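Long-range contact in glucose-6-phosphate isomerase like protein (Thermus thermophilus, PDB 1WIW), which probably interconverts phosphorylated sugars as a phosphoglucose/phosphomannose isomerase built on sugar isomerase (SIS) domains: residues W59-G71 / G87-V100. Residues are numbered along the deposited sequence; the frame is centred on the assembly and turned at random.
Sequences WGEEGTLFLLEGG and GRARVVRVGFRPGV
Glu69 and Arg93 form a side-on salt bridge across two neighbouring parallel strands, 64-70 and 90-95. Along Glu69, CB lies 4.0 Å from Val94 O, and with CG anti to the carbonyl carbon (chi1 -52°) the extended chain brings CD to the edge of the Arg93 guanidinium, in its plane, 3.4 Å from NE. There Glu69 OE1 takes the NE of Arg93 at 2.8 Å, tilted out of the carboxylate plane, and also rests against the arginine's CG and CD. The second oxygen, Glu69 OE2, receives Arg93 NH2 at 3.0 Å through its syn lone pair, in the guanidinium plane, and has Val100 CG1 3.9 Å away. Two nitrogens thus hold the two oxygens, with the flat groups 31° apart. A leucine in place of Arg93 would probably leave the buried Glu69 carboxylate without its charged mate and free to turn.

Backbone bonds join the strands from Gly63 O, which accepts Arg90 N at 2.6 Å, to Leu67 O, which accepts Val94 N; the last, Glu69 N to Val94 O, is weak. On one face, Thr64 CG2 meets Val92 CG2 at 3.6 Å, Phe66 CD1 lies obliquely against Val92 CB, and Leu68 CD2 packs beside Val94 CB. Beyond the strands, the Phe96 ring presents its edge to Gly71 N, its CE1 3.2 Å away.

Helix 76-83 links the strands in a beta-alpha-beta crossover, packing against Leu67 and Glu69, while helix 110-121 covers Phe66 and Leu68 on the opposite face. Strands 39-45 and 102-103 flank the pair, making it the centre of the parallel sheet in the N-terminal SIS-type alpha/beta domain.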
ATOM      1  N   TRP B  59      -2.373   9.797  17.726  1.00 32.05           N
ATOM      2  CA  TRP B  59      -3.144   9.720  18.958  1.00 33.33           C
ATOM      3  C   TRP B  59      -2.578  10.641  20.031  1.00 34.59           C
ATOM      4  O   TRP B  59      -1.384  10.947  20.034  1.00 34.54           O
ATOM      5  CB  TRP B  59      -3.175   8.276  19.466  1.00 34.02           C
ATOM      6  CG  TRP B  59      -4.125   8.059  20.607  1.00 36.01           C
ATOM      7  CD1 TRP B  59      -3.822   8.040  21.942  1.00 36.49           C
ATOM      8  CD2 TRP B  59      -5.540   7.858  20.514  1.00 36.18           C
ATOM      9  NE1 TRP B  59      -4.963   7.840  22.684  1.00 35.98           N
ATOM     10  CE2 TRP B  59      -6.032   7.725  21.833  1.00 36.42           C
ATOM     11  CE3 TRP B  59      -6.442   7.778  19.444  1.00 36.33           C
ATOM     12  CZ2 TRP B  59      -7.389   7.516  22.110  1.00 36.42           C
ATOM     13  CZ3 TRP B  59      -7.794   7.571  19.720  1.00 36.68           C
ATOM     14  CH2 TRP B  59      -8.251   7.442  21.045  1.00 36.73           C
ATOM     15  N   GLY B  60      -3.444  11.082  20.937  1.00 35.68           N
ATOM     16  CA  GLY B  60      -3.009  11.969  21.999  1.00 38.30           C
ATOM     17  C   GLY B  60      -3.839  11.839  23.260  1.00 39.62           C
ATOM     18  O   GLY B  60      -5.031  11.532  23.204  1.00 39.89           O
ATOM     19  N   GLU B  61      -3.205  12.072  24.404  1.00 40.93           N
ATOM     20  CA  GLU B  61      -3.882  11.982  25.691  1.00 41.33           C
ATOM     21  C   GLU B  61      -4.312  13.365  26.166  1.00 41.06           C
ATOM     22  O   GLU B  61      -5.167  13.491  27.042  1.00 41.64           O
ATOM     23  CB  GLU B  61      -2.955  11.353  26.733  1.00 42.91           C
ATOM     24  CG  GLU B  61      -2.518   9.936  26.410  1.00 45.84           C
ATOM     25  CD  GLU B  61      -3.687   8.977  26.304  1.00 48.52           C
ATOM     26  OE1 GLU B  61      -4.497   8.920  27.254  1.00 49.46           O
ATOM     27  OE2 GLU B  61      -3.797   8.279  25.272  1.00 50.40           O
ATOM     28  N   GLU B  62      -3.713  14.396  25.577  1.00 40.26           N
ATOM     29  CA  GLU B  62      -4.016  15.777  25.940  1.00 39.19           C
ATOM     30  C   GLU B  62      -4.067  16.677  24.705  1.00 37.02           C
ATOM     31  O   GLU B  62      -3.581  16.308  23.634  1.00 35.84           O
ATOM     32  CB  GLU B  62      -2.949  16.308  26.900  1.00 41.68           C
ATOM     33  CG  GLU B  62      -1.540  16.266  26.319  1.00 45.01           C
ATOM     34  CD  GLU B  62      -0.516  16.998  27.170  1.00 46.98           C
ATOM     35  OE1 GLU B  62       0.670  17.036  26.773  1.00 47.18           O
ATOM     36  OE2 GLU B  62      -0.893  17.539  28.232  1.00 49.25           O
ATOM     37  N   GLY B  63      -4.649  17.862  24.865  1.00 33.60           N
ATOM     38  CA  GLY B  63      -4.734  18.798  23.758  1.00 30.86           C
ATOM     39  C   GLY B  63      -5.889  18.554  22.802  1.00 27.98           C
ATOM     40  O   GLY B  63      -7.044  18.439  23.219  1.00 26.89           O
ATOM     41  N   THR B  64      -5.577  18.477  21.513  1.00 26.03           N
ATOM     42  CA  THR B  64      -6.600  18.258  20.502  1.00 23.86           C
ATOM     43  C   THR B  64      -6.274  17.076  19.599  1.00 23.79           C
ATOM     44  O   THR B  64      -5.133  16.896  19.168  1.00 23.36           O
ATOM     45  CB  THR B  64      -6.779  19.497  19.597  1.00 24.48           C
ATOM     46  OG1 THR B  64      -7.105  20.638  20.396  1.00 24.22           O
ATOM     47  CG2 THR B  64      -7.892  19.263  18.591  1.00 23.31           C
ATOM     48  N   LEU B  65      -7.293  16.274  19.318  1.00 23.70           N
ATOM     49  CA  LEU B  65      -7.150  15.121  18.445  1.00 23.31           C
ATOM     50  C   LEU B  65      -8.064  15.378  17.256  1.00 21.31           C
ATOM     51  O   LEU B  65      -9.283  15.453  17.407  1.00 19.61           O
ATOM     52  CB  LEU B  65      -7.565  13.838  19.175  1.00 23.77           C
ATOM     53  CG  LEU B  65      -7.549  12.491  18.437  1.00 26.48           C
ATOM     54  CD1 LEU B  65      -8.714  12.416  17.469  1.00 28.34           C
ATOM     55  CD2 LEU B  65      -6.225  12.299  17.708  1.00 26.65           C
ATOM     56  N   PHE B  66      -7.468  15.549  16.080  1.00 20.01           N
ATOM     57  CA  PHE B  66      -8.245  15.790  14.874  1.00 19.32           C
ATOM     58  C   PHE B  66      -8.603  14.457  14.232  1.00 19.22           C
ATOM     59  O   PHE B  66      -7.731  13.705  13.797  1.00 19.92           O
ATOM     60  CB  PHE B  66      -7.449  16.649  13.894  1.00 19.01           C
ATOM     61  CG  PHE B  66      -7.237  18.055  14.365  1.00 17.91           C
ATOM     62  CD1 PHE B  66      -8.301  18.948  14.430  1.00 17.69           C
ATOM     63  CD2 PHE B  66      -5.976  18.485  14.758  1.00 18.78           C
ATOM     64  CE1 PHE B  66      -8.113  20.252  14.885  1.00 15.90           C
ATOM     65  CE2 PHE B  66      -5.776  19.788  15.215  1.00 17.94           C
ATOM     66  CZ  PHE B  66      -6.847  20.672  15.279  1.00 18.49           C
ATOM     67  N   LEU B  67      -9.898  14.171  14.190  1.00 18.10           N
ATOM     68  CA  LEU B  67     -10.400  12.930  13.610  1.00 17.97           C
ATOM     69  C   LEU B  67     -10.896  13.266  12.208  1.00 15.76           C
ATOM     70  O   LEU B  67     -11.979  13.817  12.052  1.00 17.01           O
ATOM     71  CB  LEU B  67     -11.548  12.406  14.475  1.00 19.91           C
ATOM     72  CG  LEU B  67     -11.729  10.900  14.656  1.00 23.74           C
ATOM     73  CD1 LEU B  67     -10.421  10.271  15.110  1.00 24.89           C
ATOM     74  CD2 LEU B  67     -12.832  10.649  15.683  1.00 23.16           C
ATOM     75  N   LEU B  68     -10.095  12.946  11.194  1.00 13.77           N
ATOM     76  CA  LEU B  68     -10.458  13.247   9.809  1.00 14.42           C
ATOM     77  C   LEU B  68     -11.317  12.134   9.215  1.00 15.14           C
ATOM     78  O   LEU B  68     -10.807  11.203   8.585  1.00 14.71           O
ATOM     79  CB  LEU B  68      -9.185  13.453   8.974  1.00 13.24           C
ATOM     80  CG  LEU B  68      -8.127  14.351   9.630  1.00 14.52           C
ATOM     81  CD1 LEU B  68      -6.979  14.604   8.662  1.00 15.73           C
ATOM     82  CD2 LEU B  68      -8.758  15.669  10.051  1.00 14.32           C
ATOM     83  N   GLU B  69     -12.627  12.246   9.420  1.00 14.18           N
ATOM     84  CA  GLU B  69     -13.582  11.249   8.950  1.00 14.23           C
ATOM     85  C   GLU B  69     -13.925  11.414   7.476  1.00 12.99           C
ATOM     86  O   GLU B  69     -15.002  11.911   7.129  1.00 12.34           O
ATOM     87  CB  GLU B  69     -14.854  11.327   9.793  1.00 16.50           C
ATOM     88  CG  GLU B  69     -14.573  11.254  11.281  1.00 21.55           C
ATOM     89  CD  GLU B  69     -15.827  11.313  12.130  1.00 25.74           C
ATOM     90  OE1 GLU B  69     -15.692  11.309  13.374  1.00 28.87           O
ATOM     91  OE2 GLU B  69     -16.940  11.363  11.563  1.00 29.02           O
ATOM     92  N   GLY B  70     -13.005  10.975   6.621  1.00 11.80           N
ATOM     93  CA  GLY B  70     -13.192  11.085   5.185  1.00 10.75           C
ATOM     94  C   GLY B  70     -13.877   9.900   4.531  1.00 10.74           C
ATOM     95  O   GLY B  70     -13.787   9.727   3.312  1.00  9.05           O
ATOM     96  N   GLY B  71     -14.535   9.071   5.339  1.00 11.51           N
ATOM     97  CA  GLY B  71     -15.259   7.928   4.809  1.00 12.11           C
ATOM     98  C   GLY B  71     -14.654   6.537   4.911  1.00 14.51           C
ATOM     99  O   GLY B  71     -13.461   6.362   5.179  1.00 12.18           O
ATOM    100  N   GLY B  87      -9.493   9.794  28.022  1.00 40.01           N
ATOM    101  CA  GLY B  87      -8.372  10.718  27.961  1.00 39.76           C
ATOM    102  C   GLY B  87      -8.781  12.158  28.204  1.00 39.62           C
ATOM    103  O   GLY B  87      -9.939  12.438  28.525  1.00 38.53           O
ATOM    104  N   ARG B  88      -7.830  13.076  28.046  1.00 40.36           N
ATOM    105  CA  ARG B  88      -8.093  14.496  28.256  1.00 41.42           C
ATOM    106  C   ARG B  88      -8.000  15.287  26.951  1.00 40.20           C
ATOM    107  O   ARG B  88      -8.106  16.515  26.948  1.00 41.29           O
ATOM    108  CB  ARG B  88      -7.097  15.070  29.267  1.00 44.42           C
ATOM    109  CG  ARG B  88      -7.001  14.289  30.567  1.00 48.39           C
ATOM    110  CD  ARG B  88      -6.068  14.979  31.551  1.00 52.00           C
ATOM    111  NE  ARG B  88      -4.781  15.316  30.945  1.00 55.27           N
ATOM    112  CZ  ARG B  88      -3.945  14.429  30.412  1.00 56.31           C
ATOM    113  NH1 ARG B  88      -4.256  13.139  30.407  1.00 57.12           N
ATOM    114  NH2 ARG B  88      -2.800  14.833  29.877  1.00 56.35           N
ATOM    115  N   ALA B  89      -7.799  14.582  25.844  1.00 38.28           N
ATOM    116  CA  ALA B  89      -7.687  15.230  24.545  1.00 36.03           C
ATOM    117  C   ALA B  89      -9.050  15.620  23.988  1.00 34.34           C
ATOM    118  O   ALA B  89     -10.007  14.850  24.058  1.00 34.21           O
ATOM    119  CB  ALA B  89      -6.972  14.310  23.565  1.00 35.72           C
ATOM    120  N   ARG B  90      -9.132  16.830  23.445  1.00 32.22           N
ATOM    121  CA  ARG B  90     -10.368  17.318  22.852  1.00 31.02           C
ATOM    122  C   ARG B  90     -10.473  16.735  21.450  1.00 29.64           C
ATOM    123  O   ARG B  90      -9.524  16.806  20.669  1.00 27.70           O
ATOM    124  CB  ARG B  90     -10.356  18.843  22.767  1.00 32.05           C
ATOM    125  CG  ARG B  90     -11.534  19.416  22.000  1.00 32.79           C
ATOM    126  CD  ARG B  90     -11.348  20.893  21.712  1.00 33.89           C
ATOM    127  NE  ARG B  90     -12.391  21.400  20.826  1.00 34.83           N
ATOM    128  CZ  ARG B  90     -12.422  22.634  20.337  1.00 36.03           C
ATOM    129  NH1 ARG B  90     -11.464  23.497  20.646  1.00 36.27           N
ATOM    130  NH2 ARG B  90     -13.412  23.008  19.536  1.00 35.83           N
ATOM    131  N   VAL B  91     -11.626  16.158  21.131  1.00 29.88           N
ATOM    132  CA  VAL B  91     -11.830  15.563  19.818  1.00 28.94           C
ATOM    133  C   VAL B  91     -12.520  16.519  18.855  1.00 28.27           C
ATOM    134  O   VAL B  91     -13.580  17.068  19.158  1.00 27.94           O
ATOM    135  CB  VAL B  91     -12.675  14.275  19.913  1.00 29.63           C
ATOM    136  CG1 VAL B  91     -12.869  13.674  18.529  1.00 29.53           C
ATOM    137  CG2 VAL B  91     -11.996  13.277  20.835  1.00 28.00           C
ATOM    138  N   VAL B  92     -11.904  16.720  17.693  1.00 26.85           N
ATOM    139  CA  VAL B  92     -12.468  17.587  16.668  1.00 24.17           C
ATOM    140  C   VAL B  92     -12.692  16.758  15.409  1.00 23.52           C
ATOM    141  O   VAL B  92     -11.741  16.342  14.748  1.00 23.50           O
ATOM    142  CB  VAL B  92     -11.536  18.767  16.337  1.00 24.29           C
ATOM    143  CG1 VAL B  92     -12.127  19.583  15.198  1.00 24.44           C
ATOM    144  CG2 VAL B  92     -11.356  19.647  17.565  1.00 23.78           C
ATOM    145  N   ARG B  93     -13.963  16.525  15.093  1.00 21.29           N
ATOM    146  CA  ARG B  93     -14.349  15.736  13.933  1.00 19.81           C
ATOM    147  C   ARG B  93     -14.432  16.582  12.672  1.00 18.12           C
ATOM    148  O   ARG B  93     -15.177  17.561  12.612  1.00 18.28           O
ATOM    149  CB  ARG B  93     -15.704  15.074  14.184  1.00 20.04           C
ATOM    150  CG  ARG B  93     -15.746  14.137  15.382  1.00 24.45           C
ATOM    151  CD  ARG B  93     -17.173  13.670  15.626  1.00 26.73           C
ATOM    152  NE  ARG B  93     -17.711  12.966  14.466  1.00 30.12           N
ATOM    153  CZ  ARG B  93     -19.006  12.766  14.243  1.00 31.42           C
ATOM    154  NH1 ARG B  93     -19.909  13.219  15.103  1.00 33.43           N
ATOM    155  NH2 ARG B  93     -19.399  12.113  13.159  1.00 31.85           N
ATOM    156  N   VAL B  94     -13.661  16.185  11.666  1.00 16.54           N
ATOM    157  CA  VAL B  94     -13.622  16.877  10.385  1.00 15.92           C
ATOM    158  C   VAL B  94     -13.973  15.865   9.297  1.00 16.50           C
ATOM    159  O   VAL B  94     -13.258  14.881   9.113  1.00 15.86           O
ATOM    160  CB  VAL B  94     -12.210  17.440  10.113  1.00 16.15           C
ATOM    161  CG1 VAL B  94     -12.205  18.237   8.836  1.00 14.15           C
ATOM    162  CG2 VAL B  94     -11.758  18.297  11.280  1.00 15.85           C
ATOM    163  N   GLY B  95     -15.073  16.102   8.583  1.00 16.45           N
ATOM    164  CA  GLY B  95     -15.472  15.174   7.535  1.00 18.76           C
ATOM    165  C   GLY B  95     -16.693  15.601   6.745  1.00 19.94           C
ATOM    166  O   GLY B  95     -17.002  16.787   6.664  1.00 18.28           O
ATOM    167  N   PHE B  96     -17.398  14.637   6.159  1.00 23.98           N
ATOM    168  CA  PHE B  96     -18.582  14.958   5.364  1.00 28.22           C
ATOM    169  C   PHE B  96     -19.917  14.637   6.029  1.00 30.94           C
ATOM    170  O   PHE B  96     -20.952  15.147   5.605  1.00 32.67           O
ATOM    171  CB  PHE B  96     -18.521  14.259   4.008  1.00 27.62           C
ATOM    172  CG  PHE B  96     -18.447  12.767   4.101  1.00 27.50           C
ATOM    173  CD1 PHE B  96     -17.233  12.132   4.323  1.00 29.94           C
ATOM    174  CD2 PHE B  96     -19.597  11.994   3.985  1.00 26.43           C
ATOM    175  CE1 PHE B  96     -17.165  10.744   4.429  1.00 31.59           C
ATOM    176  CE2 PHE B  96     -19.542  10.609   4.090  1.00 27.79           C
ATOM    177  CZ  PHE B  96     -18.324   9.981   4.313  1.00 29.97           C
ATOM    178  N   ARG B  97     -19.909  13.793   7.057  1.00 34.71           N
ATOM    179  CA  ARG B  97     -21.153  13.451   7.739  1.00 38.73           C
ATOM    180  C   ARG B  97     -21.700  14.680   8.461  1.00 40.19           C
ATOM    181  O   ARG B  97     -20.939  15.514   8.952  1.00 41.03           O
ATOM    182  CB  ARG B  97     -20.935  12.310   8.736  1.00 41.18           C
ATOM    183  CG  ARG B  97     -20.518  10.998   8.084  1.00 47.01           C
ATOM    184  CD  ARG B  97     -20.568   9.835   9.069  1.00 50.79           C
ATOM    185  NE  ARG B  97     -20.068   8.588   8.488  1.00 55.20           N
ATOM    186  CZ  ARG B  97     -20.600   7.976   7.433  1.00 57.54           C
ATOM    187  NH1 ARG B  97     -21.663   8.489   6.824  1.00 58.34           N
ATOM    188  NH2 ARG B  97     -20.070   6.846   6.984  1.00 58.84           N
ATOM    189  N   PRO B  98     -23.034  14.804   8.534  1.00 40.43           N
ATOM    190  CA  PRO B  98     -23.723  15.924   9.184  1.00 39.60           C
ATOM    191  C   PRO B  98     -23.376  16.177  10.651  1.00 38.96           C
ATOM    192  O   PRO B  98     -23.569  17.285  11.151  1.00 39.52           O
ATOM    193  CB  PRO B  98     -25.199  15.575   8.991  1.00 40.29           C
ATOM    194  CG  PRO B  98     -25.190  14.080   8.977  1.00 40.54           C
ATOM    195  CD  PRO B  98     -24.003  13.784   8.097  1.00 40.71           C
ATOM    196  N   GLY B  99     -22.860  15.161  11.337  1.00 38.14           N
ATOM    197  CA  GLY B  99     -22.522  15.322  12.740  1.00 35.58           C
ATOM    198  C   GLY B  99     -21.130  15.848  13.064  1.00 34.60           C
ATOM    199  O   GLY B  99     -20.805  16.032  14.239  1.00 34.47           O
ATOM    200  N   VAL B 100     -20.309  16.098  12.046  1.00 31.57           N
ATOM    201  CA  VAL B 100     -18.951  16.592  12.266  1.00 28.66           C
ATOM    202  C   VAL B 100     -18.906  18.059  12.669  1.00 27.44           C
ATOM    203  O   VAL B 100     -19.856  18.802  12.440  1.00 27.99           O
ATOM    204  CB  VAL B 100     -18.073  16.413  11.008  1.00 28.02           C
ATOM    205  CG1 VAL B 100     -18.035  14.949  10.610  1.00 28.59           C
ATOM    206  CG2 VAL B 100     -18.605  17.270   9.868  1.00 25.05           C
TER